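Local coordinates for protein-L-isoaspartate O-methyltransferase beta-aspartate methyltransferase (PDB 2PBF) that probably repairs damaged proteins by transferring a methyl group from S-adenosylmethionine to L-isoaspartyl residues, and is bound here to the product S-adenosyl-L-homocysteine, at residues V122-S125 and L126-K130; L16-L19 and K20-I24; K213-L216 and F217-C220; L74-V77 and L78-G81. One frame throughout, in Å; residues are numbered along the deposited sequence.

Contact 1. Residues V122-S125 and L126-K130; sequences VNFS and LENIK
N128 comes edge-on to one face of the F124 ring, one turn along the helix 119-132, and leads with ND2. The amide plane is turned 78° from the ring plane. ND2 sits 3.2 Å from CE2 of the ring, nearer the rim than the centre. The ring gets there because CG of F124 is anti to the backbone N (chi1 174°), which leans it along the helix toward the next turn. The amide has other partners too: ND2 donates to S91 O, and OD1 accepts from R131 NH1. These two bonds fix its rotation against the ring.

V122 and L126 make a different pair. They run alongside each other, with V122 CG1 3.6 Å from L126 CD1. The backbone carbonyl of V122 is held twice. L126 N donates to V122 O at 2.9 Å, and S125 OG donates to the same oxygen at 2.8 Å. The serine hydroxyl is thus turned back onto its own helix. I129 N closes the following turn on S125 O at 3.0 Å.

The side chain of F124 is about 6 Å from the bound S-adenosyl-L-homocysteine. The helix is the crossover of the beta-alpha-beta unit 111-116, 119-132, 142-146. V122, S125, L126 and I129 pack against strand 142-146, an outermost strand of the sheet.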
ATOM      1  N   VAL A 122     -11.409  -7.125   2.951  1.00 34.26           N
ATOM      2  CA  VAL A 122     -10.871  -7.347   4.309  1.00 33.81           C
ATOM      3  C   VAL A 122     -10.685  -8.862   4.553  1.00 34.43           C
ATOM      4  O   VAL A 122      -9.569  -9.333   4.771  1.00 33.18           O
ATOM      5  CB  VAL A 122     -11.765  -6.767   5.429  1.00 34.14           C
ATOM      6  CG1 VAL A 122     -11.149  -7.063   6.796  1.00 33.20           C
ATOM      7  CG2 VAL A 122     -11.972  -5.271   5.252  1.00 31.79           C
ATOM      8  N   ASN A 123     -11.774  -9.632   4.490  1.00 34.67           N
ATOM      9  CA  ASN A 123     -11.652 -11.058   4.736  1.00 34.92           C
ATOM     10  C   ASN A 123     -10.743 -11.784   3.761  1.00 34.50           C
ATOM     11  O   ASN A 123     -10.097 -12.753   4.136  1.00 34.43           O
ATOM     12  CB  ASN A 123     -13.023 -11.744   4.834  1.00 35.54           C
ATOM     13  CG  ASN A 123     -13.966 -11.035   5.794  1.00 36.91           C
ATOM     14  OD1 ASN A 123     -13.625 -10.784   6.954  1.00 38.02           O
ATOM     15  ND2 ASN A 123     -15.153 -10.685   5.304  1.00 37.65           N
ATOM     16  N   PHE A 124     -10.713 -11.340   2.502  1.00 34.42           N
ATOM     17  CA  PHE A 124      -9.818 -11.911   1.487  1.00 33.44           C
ATOM     18  C   PHE A 124      -8.354 -11.713   1.879  1.00 32.96           C
ATOM     19  O   PHE A 124      -7.542 -12.656   1.821  1.00 31.93           O
ATOM     20  CB  PHE A 124     -10.110 -11.281   0.099  1.00 33.61           C
ATOM     21  CG  PHE A 124      -9.146 -11.699  -0.990  1.00 34.12           C
ATOM     22  CD1 PHE A 124      -9.203 -12.975  -1.540  1.00 34.17           C
ATOM     23  CD2 PHE A 124      -8.200 -10.803  -1.481  1.00 31.99           C
ATOM     24  CE1 PHE A 124      -8.318 -13.358  -2.559  1.00 33.80           C
ATOM     25  CE2 PHE A 124      -7.309 -11.177  -2.493  1.00 32.81           C
ATOM     26  CZ  PHE A 124      -7.370 -12.456  -3.031  1.00 32.91           C
ATOM     27  N   SER A 125      -8.018 -10.478   2.252  1.00 33.12           N
ATOM     28  CA  SER A 125      -6.642 -10.142   2.654  1.00 32.97           C
ATOM     29  C   SER A 125      -6.243 -10.897   3.926  1.00 32.60           C
ATOM     30  O   SER A 125      -5.135 -11.402   4.009  1.00 31.05           O
ATOM     31  CB  SER A 125      -6.467  -8.634   2.849  1.00 32.56           C
ATOM     32  OG  SER A 125      -7.182  -8.145   3.966  1.00 32.38           O
ATOM     33  N   LEU A 126      -7.175 -11.007   4.886  1.00 32.25           N
ATOM     34  CA  LEU A 126      -6.864 -11.687   6.160  1.00 32.58           C
ATOM     35  C   LEU A 126      -6.610 -13.182   5.950  1.00 32.42           C
ATOM     36  O   LEU A 126      -5.781 -13.777   6.641  1.00 32.02           O
ATOM     37  CB  LEU A 126      -7.932 -11.423   7.242  1.00 32.81           C
ATOM     38  CG  LEU A 126      -8.242  -9.971   7.640  1.00 32.35           C
ATOM     39  CD1 LEU A 126      -9.524  -9.880   8.428  1.00 32.73           C
ATOM     40  CD2 LEU A 126      -7.121  -9.325   8.416  1.00 31.83           C
ATOM     41  N   GLU A 127      -7.274 -13.764   4.953  1.00 32.99           N
ATOM     42  CA  GLU A 127      -7.059 -15.167   4.597  1.00 33.92           C
ATOM     43  C   GLU A 127      -5.708 -15.385   3.911  1.00 33.27           C
ATOM     44  O   GLU A 127      -5.052 -16.376   4.135  1.00 33.07           O
ATOM     45  CB  GLU A 127      -8.195 -15.670   3.697  1.00 34.71           C
ATOM     46  CG  GLU A 127      -9.239 -16.486   4.429  1.00 40.23           C
ATOM     47  CD  GLU A 127      -8.706 -17.850   4.896  1.00 44.35           C
ATOM     48  OE1 GLU A 127      -8.335 -17.977   6.086  1.00 46.22           O
ATOM     49  OE2 GLU A 127      -8.647 -18.793   4.069  1.00 48.06           O
ATOM     50  N   ASN A 128      -5.336 -14.441   3.049  1.00 33.36           N
ATOM     51  CA  ASN A 128      -4.055 -14.417   2.364  1.00 32.58           C
ATOM     52  C   ASN A 128      -2.935 -14.373   3.372  1.00 32.76           C
ATOM     53  O   ASN A 128      -1.941 -15.072   3.230  1.00 33.70           O
ATOM     54  CB  ASN A 128      -3.975 -13.164   1.476  1.00 32.82           C
ATOM     55  CG  ASN A 128      -4.867 -13.237   0.241  1.00 31.35           C
ATOM     56  OD1 ASN A 128      -5.411 -14.288  -0.118  1.00 34.06           O
ATOM     57  ND2 ASN A 128      -5.005 -12.110  -0.424  1.00 31.13           N
ATOM     58  N   ILE A 129      -3.094 -13.541   4.399  1.00 33.44           N
ATOM     59  CA  ILE A 129      -2.035 -13.334   5.387  1.00 34.01           C
ATOM     60  C   ILE A 129      -1.895 -14.538   6.310  1.00 35.13           C
ATOM     61  O   ILE A 129      -0.773 -14.953   6.623  1.00 35.09           O
ATOM     62  CB  ILE A 129      -2.205 -12.005   6.172  1.00 34.05           C
ATOM     63  CG1 ILE A 129      -2.176 -10.815   5.191  1.00 33.37           C
ATOM     64  CG2 ILE A 129      -1.090 -11.889   7.230  1.00 32.69           C
ATOM     65  CD1 ILE A 129      -2.907  -9.567   5.645  1.00 32.40           C
ATOM     66  N   LYS A 130      -3.027 -15.118   6.704  1.00 36.83           N
ATOM     67  CA  LYS A 130      -3.021 -16.383   7.433  1.00 38.46           C
ATOM     68  C   LYS A 130      -2.183 -17.441   6.707  1.00 39.12           C
ATOM     69  O   LYS A 130      -1.324 -18.058   7.323  1.00 40.17           O
ATOM     70  CB  LYS A 130      -4.442 -16.906   7.702  1.00 39.39           C
ATOM     71  CG  LYS A 130      -5.309 -16.005   8.582  1.00 41.60           C
ATOM     72  CD  LYS A 130      -6.246 -16.797   9.534  1.00 44.19           C
ATOM     73  CE  LYS A 130      -6.731 -15.905  10.700  1.00 44.20           C
ATOM     74  NZ  LYS A 130      -7.861 -16.495  11.512  1.00 45.55           N
TER

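Contact 2. Residues L16-L19 and K20-I24; sequences LENL and KRRGI
L19 and I24 meet where the helix 12-21 ends in a Schellman motif. G23 is the first residue to leave the helical path, and its positive phi (74°) turns the chain back. Two bonds close the motif: G23 N donates to K20 O at 2.8 Å, and I24 N donates to L19 O at 2.7 Å.

Ordinary helix bonds come before this cap. K20 N donates to L16 O, R21 N to E17 O and R22 N to N18 O.

The apolar contact joins L19 CD2 to I24 CD1 at 3.8 Å. Both reach the helix 64-74: L19 touches P64, and I24 touches H65 and A68. L16 packs on Y31, M34 and L35 of the helix 28-35.

Charged groups line the outer side. E17 and K20 run side by side and form a long salt bridge, OE1 to NZ at 3.7 Å. K20 also makes a cation-pi contact with Y31. R21 is bent at chi3, which lays one face of its guanidinium over the backbone of N18. The R21 and N18 side chains cross at about a right angle.

R22 has two polar partners, the stronger being D50, which forms a salt bridge with NH2. Its NE donates to N18 OD1 at 3.3 Å. CG of N18 is anti to the backbone N (chi1 165°), which carries the amide toward R22. The oxygen lies close to the guanidinium plane, but NE stands above the carbonyl plane of N18. On one face of the same guanidinium, I24 CD1 sits over the centre, 3.4 Å above the plane.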
ATOM      1  N   LEU A  16      10.236 -11.025 -10.235  1.00 32.37           N
ATOM      2  CA  LEU A  16      10.983  -9.906  -9.682  1.00 34.24           C
ATOM      3  C   LEU A  16      12.238  -9.573 -10.487  1.00 35.37           C
ATOM      4  O   LEU A  16      12.591  -8.402 -10.683  1.00 35.68           O
ATOM      5  CB  LEU A  16      11.313 -10.184  -8.203  1.00 33.99           C
ATOM      6  CG  LEU A  16      10.118 -10.272  -7.232  1.00 31.59           C
ATOM      7  CD1 LEU A  16      10.646 -10.281  -5.815  1.00 30.55           C
ATOM      8  CD2 LEU A  16       9.147  -9.109  -7.385  1.00 31.69           C
ATOM      9  N   GLU A  17      12.871 -10.626 -10.978  1.00 37.12           N
ATOM     10  CA  GLU A  17      13.969 -10.525 -11.930  1.00 38.80           C
ATOM     11  C   GLU A  17      13.557  -9.899 -13.259  1.00 38.69           C
ATOM     12  O   GLU A  17      14.346  -9.185 -13.850  1.00 39.03           O
ATOM     13  CB  GLU A  17      14.582 -11.913 -12.151  1.00 39.14           C
ATOM     14  CG  GLU A  17      15.434 -12.387 -10.991  1.00 43.19           C
ATOM     15  CD  GLU A  17      16.657 -11.494 -10.765  1.00 48.69           C
ATOM     16  OE1 GLU A  17      17.371 -11.707  -9.751  1.00 50.71           O
ATOM     17  OE2 GLU A  17      16.913 -10.592 -11.609  1.00 49.87           O
ATOM     18  N   ASN A  18      12.329 -10.170 -13.719  1.00 39.62           N
ATOM     19  CA  ASN A  18      11.781  -9.555 -14.944  1.00 40.23           C
ATOM     20  C   ASN A  18      11.561  -8.049 -14.793  1.00 40.09           C
ATOM     21  O   ASN A  18      11.933  -7.275 -15.676  1.00 40.83           O
ATOM     22  CB  ASN A  18      10.496 -10.273 -15.419  1.00 40.86           C
ATOM     23  CG  ASN A  18       9.690  -9.452 -16.449  1.00 43.03           C
ATOM     24  OD1 ASN A  18       8.707  -8.779 -16.101  1.00 45.44           O
ATOM     25  ND2 ASN A  18      10.103  -9.508 -17.709  1.00 43.98           N
ATOM     26  N   LEU A  19      10.986  -7.637 -13.663  1.00 40.47           N
ATOM     27  CA  LEU A  19      10.861  -6.213 -13.309  1.00 40.17           C
ATOM     28  C   LEU A  19      12.211  -5.488 -13.200  1.00 40.62           C
ATOM     29  O   LEU A  19      12.332  -4.336 -13.619  1.00 40.06           O
ATOM     30  CB  LEU A  19      10.048  -6.041 -12.012  1.00 39.83           C
ATOM     31  CG  LEU A  19       8.622  -6.615 -11.977  1.00 39.24           C
ATOM     32  CD1 LEU A  19       7.861  -6.213 -10.701  1.00 37.62           C
ATOM     33  CD2 LEU A  19       7.847  -6.212 -13.223  1.00 36.07           C
ATOM     34  N   LYS A  20      13.219  -6.156 -12.640  1.00 41.82           N
ATOM     35  CA  LYS A  20      14.572  -5.608 -12.607  1.00 42.92           C
ATOM     36  C   LYS A  20      15.154  -5.400 -13.998  1.00 43.63           C
ATOM     37  O   LYS A  20      15.620  -4.304 -14.295  1.00 44.15           O
ATOM     38  CB  LYS A  20      15.503  -6.476 -11.778  1.00 43.60           C
ATOM     39  CG  LYS A  20      15.806  -5.898 -10.408  1.00 45.16           C
ATOM     40  CD  LYS A  20      16.463  -6.937  -9.496  1.00 47.96           C
ATOM     41  CE  LYS A  20      17.936  -7.127  -9.812  1.00 48.69           C
ATOM     42  NZ  LYS A  20      18.516  -8.266  -9.046  1.00 50.09           N
ATOM     43  N   ARG A  21      15.116  -6.440 -14.843  1.00 44.04           N
ATOM     44  CA  ARG A  21      15.542  -6.340 -16.250  1.00 44.82           C
ATOM     45  C   ARG A  21      14.841  -5.195 -16.979  1.00 44.56           C
ATOM     46  O   ARG A  21      15.442  -4.474 -17.798  1.00 45.62           O
ATOM     47  CB  ARG A  21      15.347  -7.672 -16.988  1.00 44.80           C
ATOM     48  CG  ARG A  21      16.305  -8.792 -16.523  1.00 45.44           C
ATOM     49  CD  ARG A  21      16.347  -9.991 -17.498  1.00 47.03           C
ATOM     50  NE  ARG A  21      15.025 -10.371 -18.012  1.00 50.54           N
ATOM     51  CZ  ARG A  21      14.276 -11.362 -17.523  1.00 52.96           C
ATOM     52  NH1 ARG A  21      14.714 -12.102 -16.507  1.00 54.20           N
ATOM     53  NH2 ARG A  21      13.081 -11.615 -18.058  1.00 53.61           N
ATOM     54  N   ARG A  22      13.577  -4.991 -16.656  1.00 43.99           N
ATOM     55  CA  ARG A  22      12.819  -3.936 -17.294  1.00 43.01           C
ATOM     56  C   ARG A  22      13.034  -2.603 -16.598  1.00 42.41           C
ATOM     57  O   ARG A  22      12.515  -1.574 -17.042  1.00 42.90           O
ATOM     58  CB  ARG A  22      11.339  -4.313 -17.346  1.00 43.47           C
ATOM     59  CG  ARG A  22      11.049  -5.468 -18.281  1.00 43.52           C
ATOM     60  CD  ARG A  22       9.614  -5.428 -18.744  1.00 45.04           C
ATOM     61  NE  ARG A  22       8.684  -5.912 -17.726  1.00 44.24           N
ATOM     62  CZ  ARG A  22       7.468  -5.409 -17.502  1.00 41.55           C
ATOM     63  NH1 ARG A  22       7.014  -4.381 -18.186  1.00 38.79           N
ATOM     64  NH2 ARG A  22       6.717  -5.932 -16.557  1.00 41.06           N
ATOM     65  N   GLY A  23      13.817  -2.614 -15.521  1.00 41.27           N
ATOM     66  CA  GLY A  23      14.151  -1.397 -14.791  1.00 40.48           C
ATOM     67  C   GLY A  23      13.008  -0.836 -13.956  1.00 40.07           C
ATOM     68  O   GLY A  23      13.034   0.330 -13.598  1.00 39.90           O
ATOM     69  N   ILE A  24      12.016  -1.684 -13.658  1.00 39.54           N
ATOM     70  CA  ILE A  24      10.858  -1.339 -12.828  1.00 39.44           C
ATOM     71  C   ILE A  24      11.284  -1.414 -11.363  1.00 39.44           C
ATOM     72  O   ILE A  24      10.931  -0.560 -10.556  1.00 39.74           O
ATOM     73  CB  ILE A  24       9.644  -2.260 -13.149  1.00 39.33           C
ATOM     74  CG1 ILE A  24       9.088  -1.891 -14.522  1.00 38.81           C
ATOM     75  CG2 ILE A  24       8.553  -2.169 -12.068  1.00 38.46           C
ATOM     76  CD1 ILE A  24       8.484  -3.040 -15.280  1.00 35.69           C
TER

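Contact 3. Residues K213-L216 and F217-C220; sequences KDRL and FDVC
R215 and D218 form a salt bridge along the strand 212-219, with R215 NH2 3.5 Å from D218 OD1. The two groups meet at a slant. Their guanidinium and carboxylate planes are 75° apart, unlike a flat, two-pronged pairing. The R215 chain bends at chi3, and this brings its end toward the aspartate.

The second contact is between neighbours. L216 CB lies over one face of the F217 ring, off its centre, and is 4.1 Å from CD2. CG of F217 sits between its own backbone N and carbonyl carbon (chi1 44°). That holds the ring close to the L216 peptide, with F217 CG 3.5 Å from L216 C. The backbone of L216 leaves the extended form here. The short strand pieces before and after it therefore run at 67° to each other. F217 N is buried here without a hydrogen-bonding partner.

A second shell fixes the charged pair. R215 NE forms a salt bridge with E195 OE1, and D218 OD1 has its main polar partner in T198 OG1.

The strand is the second arm of the hairpin 198-205, 212-219, at one edge of the sheet. L216 and F217 both make backbone hydrogen bonds with L201, consistent with a beta bulge at L216-F217. R215 and D218 lie against strand 198-205, whereas L216 reaches R73 and F217 reaches L69 of the helix 64-74.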
ATOM      1  N   LYS A 213       3.824  19.217  -3.194  1.00 52.56           N
ATOM      2  CA  LYS A 213       3.130  18.292  -4.087  1.00 52.19           C
ATOM      3  C   LYS A 213       4.002  18.014  -5.308  1.00 51.57           C
ATOM      4  O   LYS A 213       4.513  18.946  -5.940  1.00 51.63           O
ATOM      5  CB  LYS A 213       1.789  18.885  -4.492  1.00 52.57           C
ATOM      6  CG  LYS A 213       0.615  17.971  -4.303  1.00 53.28           C
ATOM      7  CD  LYS A 213      -0.689  18.646  -4.717  1.00 54.76           C
ATOM      8  CE  LYS A 213      -1.291  19.498  -3.592  1.00 55.50           C
ATOM      9  NZ  LYS A 213      -2.699  19.891  -3.913  1.00 55.42           N
ATOM     10  N   ASP A 214       4.185  16.734  -5.617  1.00 50.13           N
ATOM     11  CA  ASP A 214       5.130  16.311  -6.647  1.00 49.11           C
ATOM     12  C   ASP A 214       4.426  15.406  -7.652  1.00 48.04           C
ATOM     13  O   ASP A 214       4.083  14.257  -7.343  1.00 47.48           O
ATOM     14  CB  ASP A 214       6.309  15.592  -5.992  1.00 49.45           C
ATOM     15  CG  ASP A 214       7.492  15.407  -6.916  1.00 50.89           C
ATOM     16  OD1 ASP A 214       7.393  15.673  -8.140  1.00 51.70           O
ATOM     17  OD2 ASP A 214       8.546  14.981  -6.391  1.00 53.08           O
ATOM     18  N   ARG A 215       4.208  15.948  -8.846  1.00 46.71           N
ATOM     19  CA  ARG A 215       3.449  15.297  -9.906  1.00 46.04           C
ATOM     20  C   ARG A 215       4.353  14.262 -10.570  1.00 44.84           C
ATOM     21  O   ARG A 215       5.354  14.622 -11.186  1.00 45.10           O
ATOM     22  CB  ARG A 215       2.977  16.361 -10.918  1.00 46.29           C
ATOM     23  CG  ARG A 215       1.694  15.993 -11.678  1.00 47.66           C
ATOM     24  CD  ARG A 215       1.364  16.866 -12.927  1.00 47.20           C
ATOM     25  NE  ARG A 215       0.834  15.999 -13.987  1.00 49.32           N
ATOM     26  CZ  ARG A 215       1.592  15.344 -14.874  1.00 51.13           C
ATOM     27  NH1 ARG A 215       2.912  15.499 -14.876  1.00 52.59           N
ATOM     28  NH2 ARG A 215       1.036  14.538 -15.770  1.00 51.59           N
ATOM     29  N   LEU A 216       4.025  12.981 -10.442  1.00 43.51           N
ATOM     30  CA  LEU A 216       4.944  11.936 -10.917  1.00 42.66           C
ATOM     31  C   LEU A 216       4.681  11.561 -12.366  1.00 42.56           C
ATOM     32  O   LEU A 216       5.384  12.018 -13.256  1.00 43.00           O
ATOM     33  CB  LEU A 216       4.950  10.702  -9.992  1.00 41.72           C
ATOM     34  CG  LEU A 216       5.547  10.916  -8.584  1.00 40.85           C
ATOM     35  CD1 LEU A 216       5.576   9.611  -7.809  1.00 36.97           C
ATOM     36  CD2 LEU A 216       6.950  11.561  -8.608  1.00 37.72           C
ATOM     37  N   PHE A 217       3.671  10.734 -12.601  1.00 42.11           N
ATOM     38  CA  PHE A 217       3.246  10.397 -13.957  1.00 41.28           C
ATOM     39  C   PHE A 217       1.830   9.821 -13.954  1.00 39.99           C
ATOM     40  O   PHE A 217       1.257   9.552 -12.892  1.00 38.77           O
ATOM     41  CB  PHE A 217       4.229   9.412 -14.591  1.00 42.05           C
ATOM     42  CG  PHE A 217       4.631   8.307 -13.680  1.00 43.24           C
ATOM     43  CD1 PHE A 217       3.727   7.307 -13.340  1.00 43.81           C
ATOM     44  CD2 PHE A 217       5.913   8.263 -13.150  1.00 46.48           C
ATOM     45  CE1 PHE A 217       4.087   6.291 -12.497  1.00 44.43           C
ATOM     46  CE2 PHE A 217       6.287   7.243 -12.292  1.00 45.76           C
ATOM     47  CZ  PHE A 217       5.368   6.260 -11.966  1.00 45.53           C
ATOM     48  N   ASP A 218       1.282   9.630 -15.157  1.00 39.09           N
ATOM     49  CA  ASP A 218      -0.051   9.111 -15.334  1.00 38.09           C
ATOM     50  C   ASP A 218      -0.118   7.628 -14.973  1.00 37.30           C
ATOM     51  O   ASP A 218       0.812   6.870 -15.245  1.00 36.88           O
ATOM     52  CB  ASP A 218      -0.532   9.360 -16.759  1.00 38.36           C
ATOM     53  CG  ASP A 218      -0.520  10.831 -17.119  1.00 40.72           C
ATOM     54  OD1 ASP A 218      -0.917  11.646 -16.254  1.00 42.15           O
ATOM     55  OD2 ASP A 218      -0.092  11.171 -18.252  1.00 43.39           O
ATOM     56  N   VAL A 219      -1.225   7.238 -14.348  1.00 36.01           N
ATOM     57  CA  VAL A 219      -1.412   5.880 -13.856  1.00 35.64           C
ATOM     58  C   VAL A 219      -2.848   5.434 -14.083  1.00 35.45           C
ATOM     59  O   VAL A 219      -3.694   6.231 -14.469  1.00 35.24           O
ATOM     60  CB  VAL A 219      -1.051   5.741 -12.335  1.00 35.67           C
ATOM     61  CG1 VAL A 219       0.452   5.738 -12.121  1.00 35.70           C
ATOM     62  CG2 VAL A 219      -1.716   6.818 -11.478  1.00 34.54           C
ATOM     63  N   CYS A 220      -3.109   4.149 -13.863  1.00 35.64           N
ATOM     64  CA  CYS A 220      -4.447   3.578 -13.933  1.00 35.11           C
ATOM     65  C   CYS A 220      -4.748   2.787 -12.640  1.00 36.27           C
ATOM     66  O   CYS A 220      -4.155   1.730 -12.380  1.00 36.36           O
ATOM     67  CB  CYS A 220      -4.576   2.689 -15.179  1.00 35.18           C
ATOM     68  SG  CYS A 220      -4.312   3.608 -16.736  1.00 34.57           S
TER

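Contact 4. Residues L74-V77 and L78-G81; sequences LINV and LKPG
An inverse gamma turn centred on L78 lies in the loop that leads from the helix 64-74 to the strand 83-87. L78 and L74 meet first through the backbone. L78 N donates to L74 O at 2.9 Å, with the donor almost in line with the carbonyl (C=O...N angle 175°). The same oxygen accepts from V77 N at 3.0 Å, so two amides grip it. The gamma turn itself is closed by a weak bond from K79 N to V77 O, 2.8 Å long and bent at 134°.

L78 CD1 packs on L74 CB at 3.8 Å. CG of L78 is anti to its carbonyl carbon (chi1 -65°), which swings the branch back over L74, and CG also sits 3.3 Å from L74 O.

K79 curls back over the loop. Its chain is bent at chi2 and chi4, and NZ donates to N76 O at 3.1 Å. The lysine thus gives N76 O a side-chain donor at the exposed N76. The aliphatic part of the same chain lies along this carbonyl, with K79 CG 3.1 Å from N76 O.

Two more carbonyls, I75 O and L78 O, accept from K101 NZ, so one lysine bonds two carbonyls of the loop. Further on, G81 N donates to S110 OG.

L74, V77 and L78 all touch A165 of strand 163-168. L74 and V77 also reach K188 of strand 187-195, while I75 packs on D29 and V30 of the helix 28-35.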
ATOM      1  N   LEU A  74       8.242   4.915  -1.506  1.00 32.45           N
ATOM      2  CA  LEU A  74       8.084   4.930  -0.057  1.00 32.39           C
ATOM      3  C   LEU A  74       9.253   4.261   0.667  1.00 32.22           C
ATOM      4  O   LEU A  74       9.273   4.210   1.884  1.00 32.13           O
ATOM      5  CB  LEU A  74       6.753   4.255   0.329  1.00 32.24           C
ATOM      6  CG  LEU A  74       5.468   5.015   0.002  1.00 31.40           C
ATOM      7  CD1 LEU A  74       4.259   4.151   0.197  1.00 29.50           C
ATOM      8  CD2 LEU A  74       5.355   6.306   0.793  1.00 31.48           C
ATOM      9  N   ILE A  75      10.228   3.753  -0.086  1.00 32.86           N
ATOM     10  CA  ILE A  75      11.225   2.854   0.476  1.00 33.09           C
ATOM     11  C   ILE A  75      11.972   3.412   1.692  1.00 33.96           C
ATOM     12  O   ILE A  75      12.254   2.677   2.644  1.00 35.00           O
ATOM     13  CB  ILE A  75      12.189   2.265  -0.615  1.00 33.70           C
ATOM     14  CG1 ILE A  75      12.670   0.865  -0.216  1.00 33.28           C
ATOM     15  CG2 ILE A  75      13.371   3.194  -0.924  1.00 32.73           C
ATOM     16  CD1 ILE A  75      11.534  -0.121  -0.001  1.00 33.82           C
ATOM     17  N   ASN A  76      12.259   4.710   1.673  1.00 35.03           N
ATOM     18  CA  ASN A  76      13.056   5.334   2.731  1.00 35.49           C
ATOM     19  C   ASN A  76      12.234   5.836   3.916  1.00 35.16           C
ATOM     20  O   ASN A  76      12.809   6.170   4.943  1.00 35.92           O
ATOM     21  CB  ASN A  76      13.927   6.483   2.192  1.00 35.92           C
ATOM     22  CG  ASN A  76      14.934   6.033   1.176  1.00 38.19           C
ATOM     23  OD1 ASN A  76      15.075   6.653   0.109  1.00 42.46           O
ATOM     24  ND2 ASN A  76      15.649   4.950   1.479  1.00 40.65           N
ATOM     25  N   VAL A  77      10.910   5.910   3.774  1.00 34.62           N
ATOM     26  CA  VAL A  77      10.044   6.277   4.894  1.00 33.71           C
ATOM     27  C   VAL A  77       9.431   5.027   5.534  1.00 34.01           C
ATOM     28  O   VAL A  77       8.936   5.062   6.668  1.00 33.86           O
ATOM     29  CB  VAL A  77       8.964   7.319   4.503  1.00 34.14           C
ATOM     30  CG1 VAL A  77       9.634   8.620   4.048  1.00 33.31           C
ATOM     31  CG2 VAL A  77       8.004   6.772   3.401  1.00 32.95           C
ATOM     32  N   LEU A  78       9.493   3.906   4.810  1.00 33.38           N
ATOM     33  CA  LEU A  78       9.098   2.627   5.388  1.00 32.82           C
ATOM     34  C   LEU A  78      10.251   2.129   6.252  1.00 33.42           C
ATOM     35  O   LEU A  78      10.955   1.186   5.887  1.00 33.29           O
ATOM     36  CB  LEU A  78       8.724   1.614   4.299  1.00 31.97           C
ATOM     37  CG  LEU A  78       7.489   1.962   3.460  1.00 30.16           C
ATOM     38  CD1 LEU A  78       7.409   1.050   2.214  1.00 29.20           C
ATOM     39  CD2 LEU A  78       6.225   1.883   4.302  1.00 26.05           C
ATOM     40  N   LYS A  79      10.446   2.776   7.397  1.00 33.32           N
ATOM     41  CA  LYS A  79      11.577   2.430   8.277  1.00 33.93           C
ATOM     42  C   LYS A  79      11.130   1.729   9.558  1.00 32.93           C
ATOM     43  O   LYS A  79      10.089   2.050  10.113  1.00 32.73           O
ATOM     44  CB  LYS A  79      12.395   3.673   8.624  1.00 33.87           C
ATOM     45  CG  LYS A  79      13.145   4.298   7.427  1.00 37.57           C
ATOM     46  CD  LYS A  79      14.395   3.470   7.055  1.00 41.46           C
ATOM     47  CE  LYS A  79      14.891   3.706   5.637  1.00 43.33           C
ATOM     48  NZ  LYS A  79      15.615   5.016   5.440  1.00 43.79           N
ATOM     49  N   PRO A  80      11.921   0.773  10.041  1.00 33.10           N
ATOM     50  CA  PRO A  80      11.499   0.213  11.334  1.00 33.41           C
ATOM     51  C   PRO A  80      11.408   1.345  12.371  1.00 32.94           C
ATOM     52  O   PRO A  80      12.258   2.222  12.406  1.00 33.03           O
ATOM     53  CB  PRO A  80      12.617  -0.755  11.693  1.00 32.84           C
ATOM     54  CG  PRO A  80      13.318  -1.042  10.389  1.00 33.76           C
ATOM     55  CD  PRO A  80      13.157   0.162   9.527  1.00 32.63           C
ATOM     56  N   GLY A  81      10.364   1.344  13.177  1.00 32.51           N
ATOM     57  CA  GLY A  81      10.225   2.392  14.163  1.00 32.88           C
ATOM     58  C   GLY A  81       9.208   3.382  13.697  1.00 32.39           C
ATOM     59  O   GLY A  81       8.752   4.201  14.470  1.00 33.14           O
TER

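Overall arrangement
All four contacts are local, and none touches another. Contacts 1 and 3 lie on opposite sides of the chain's centre, about 30 Å apart between centres. Contact 1 packs on one edge strand of the sheet and contact 3 is part of the other. Contact 3 is a surface contact; the other three are partly buried. The helix 64-74 links three of them: contact 4 begins at its last residue, while contacts 2 and 3 pack on it. Contacts 2 and 4 also share the helix 28-35. Charge pairs mark contacts 2 and 3. Contact 1 relies on an amide over a ring, contact 4 on backbone carbonyls that accept from amides and a lysine. Contacts 1 and 4 each have one oxygen with two donors.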